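Local coordinates for beta-galactosidase (Streptococcus pneumoniae, PDB 4CUA), which hydrolyses beta-galactosides and carries the carbohydrate-binding module seen here, which is likely to direct the enzyme to glycans, at residues 5-8 and 9-12. Numbering follows the deposited sequence.
Sequences GANI and SDQW
Asn7 OD1 is gripped by two successive backbone N-H groups, of Ser9 and Asp10, and these two hydrogen bonds span the bend. The bond from Asp10 N to Asn7 OD1 is the shorter and straighter, 2.8 Å with 161° at the hydrogen; that from Ser9 N to Asn7 OD1 measures 3.0 Å and is more bent, 142°. Each donor is tilted out of the carbonyl plane and they arrive on opposite faces, so one oxygen satisfies both. The bond from Ser9, two residues on, meets the definition of an Asx turn. With CG anti to the backbone N, the Asn7 amide folds forward over the following residues.

Beyond it, the Asn7 and Asp10 side chains cross at about a right angle, while the amide and carboxylate planes are inclined by only 35°, with Asp10 OD2 3.3 Å from Asn7 CG; the two groups are in close contact, and the Asn7 amide nitrogen lies beside both carboxylate oxygens.

A water closes the turn by donating to Asn7 O at 2.9 Å and to Asp10 O at 2.8 Å. It also accepts a weak hydrogen bond from Trp12 NE1, at 3.1 Å, from the edge of the indole and in its plane. Ser9 OG has its partner in the backbone N of Ile178, while Ser9 O accepts from the Asn35 side chain.

The turn precedes strand 19-22 and lies against the C-terminal end of the antiparallel beta fold of this galactose-binding-like domain: Ala6 and Ile8 form backbone hydrogen bonds with Ala180 and Ile178, just past strand 172-177. Within that strand, Asn7 packs on Gln177 and Asp10 on the calcium ligand Glu175, the Asp10 side chain lying about 8 Å from the ion.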
ATOM      1  N   GLY A   5      -2.659 -18.734  -2.531  1.00 29.09           N
ATOM      2  CA  GLY A   5      -1.297 -18.903  -2.979  1.00 23.42           C
ATOM      3  C   GLY A   5      -0.257 -18.128  -2.155  1.00 20.53           C
ATOM      4  O   GLY A   5      -0.501 -17.692  -1.031  1.00 18.94           O
ATOM      5  N   ALA A   6       0.913 -18.024  -2.725  1.00 18.59           N
ATOM      6  CA  ALA A   6       2.098 -17.484  -2.076  1.00 18.21           C
ATOM      7  C   ALA A   6       1.848 -15.983  -1.803  1.00 16.05           C
ATOM      8  O   ALA A   6       1.141 -15.304  -2.537  1.00 15.55           O
ATOM      9  CB  ALA A   6       3.291 -17.575  -2.974  1.00 20.75           C
ATOM     10  N   ASN A   7       2.412 -15.547  -0.724  1.00 15.22           N
ATOM     11  CA  ASN A   7       2.308 -14.111  -0.357  1.00 13.40           C
ATOM     12  C   ASN A   7       3.407 -13.386  -1.112  1.00 12.61           C
ATOM     13  O   ASN A   7       4.560 -13.559  -0.830  1.00 13.34           O
ATOM     14  CB  ASN A   7       2.426 -13.976   1.178  1.00 13.64           C
ATOM     15  CG  ASN A   7       2.385 -12.541   1.641  1.00 14.14           C
ATOM     16  OD1 ASN A   7       3.080 -11.693   1.077  1.00 14.05           O
ATOM     17  ND2 ASN A   7       1.673 -12.275   2.693  1.00 12.30           N
ATOM     18  N   ILE A   8       3.016 -12.492  -2.023  1.00 12.38           N
ATOM     19  CA  ILE A   8       3.913 -11.794  -2.880  1.00 11.56           C
ATOM     20  C   ILE A   8       4.094 -10.317  -2.482  1.00 11.05           C
ATOM     21  O   ILE A   8       4.760  -9.591  -3.173  1.00 10.99           O
ATOM     22  CB  ILE A   8       3.443 -11.901  -4.348  1.00 11.71           C
ATOM     23  CG1 ILE A   8       2.026 -11.432  -4.503  1.00 11.66           C
ATOM     24  CG2 ILE A   8       3.608 -13.364  -4.840  1.00 12.38           C
ATOM     25  CD1 ILE A   8       1.519 -11.283  -5.965  1.00 13.29           C
ATOM     26  N   SER A   9       3.636  -9.940  -1.284  1.00 10.35           N
ATOM     27  CA  SER A   9       3.938  -8.619  -0.757  1.00 10.31           C
ATOM     28  C   SER A   9       4.892  -8.585   0.408  1.00 10.70           C
ATOM     29  O   SER A   9       5.577  -7.587   0.600  1.00 10.39           O
ATOM     30  CB  SER A   9       2.646  -7.962  -0.308  1.00  9.71           C
ATOM     31  OG  SER A   9       1.900  -8.692   0.605  1.00  9.13           O
ATOM     32  N   ASP A  10       4.975  -9.669   1.195  1.00  9.76           N
ATOM     33  CA  ASP A  10       5.879  -9.638   2.311  1.00  9.39           C
ATOM     34  C   ASP A  10       7.302  -9.352   2.001  1.00 10.22           C
ATOM     35  O   ASP A  10       7.861  -9.892   1.011  1.00  9.93           O
ATOM     36  CB  ASP A  10       5.933 -10.960   3.095  1.00 10.40           C
ATOM     37  CG  ASP A  10       4.671 -11.315   3.826  1.00 10.73           C
ATOM     38  OD1 ASP A  10       3.754 -10.513   4.083  1.00 10.39           O
ATOM     39  OD2 ASP A  10       4.529 -12.532   4.205  1.00 11.31           O
ATOM     40  N   GLN A  11       7.976  -8.614   2.842  1.00 11.29           N
ATOM     41  CA  GLN A  11       9.408  -8.453   2.762  1.00 12.10           C
ATOM     42  C   GLN A  11      10.109  -9.787   2.952  1.00 12.51           C
ATOM     43  O   GLN A  11       9.646 -10.639   3.690  1.00 13.75           O
ATOM     44  CB  GLN A  11       9.986  -7.584   3.882  1.00 13.74           C
ATOM     45  CG  GLN A  11       9.636  -6.143   3.815  1.00 13.68           C
ATOM     46  CD  GLN A  11      10.062  -5.448   5.102  1.00 13.37           C
ATOM     47  OE1 GLN A  11      11.144  -5.688   5.625  1.00 16.00           O
ATOM     48  NE2 GLN A  11       9.265  -4.467   5.569  1.00 11.34           N
ATOM     49  N   TRP A  12      11.252  -9.896   2.282  1.00 12.95           N
ATOM     50  CA  TRP A  12      12.191 -10.984   2.534  1.00 13.93           C
ATOM     51  C   TRP A  12      13.507 -10.395   2.970  1.00 13.55           C
ATOM     52  O   TRP A  12      14.031  -9.443   2.396  1.00 15.32           O
ATOM     53  CB  TRP A  12      12.374 -11.850   1.279  1.00 14.36           C
ATOM     54  CG  TRP A  12      11.281 -12.739   1.094  1.00 13.09           C
ATOM     55  CD1 TRP A  12      10.071 -12.476   0.523  1.00 13.55           C
ATOM     56  CD2 TRP A  12      11.163 -14.052   1.628  1.00 15.21           C
ATOM     57  NE1 TRP A  12       9.278 -13.533   0.599  1.00 13.08           N
ATOM     58  CE2 TRP A  12       9.900 -14.520   1.311  1.00 14.54           C
ATOM     59  CE3 TRP A  12      12.042 -14.874   2.354  1.00 17.24           C
ATOM     60  CZ2 TRP A  12       9.450 -15.777   1.678  1.00 17.26           C
ATOM     61  CZ3 TRP A  12      11.600 -16.115   2.721  1.00 17.55           C
ATOM     62  CH2 TRP A  12      10.333 -16.548   2.423  1.00 16.64           C
TER
HETATM   63  O   HOH W   1       6.992 -11.924  -0.755  1.00 11.10           O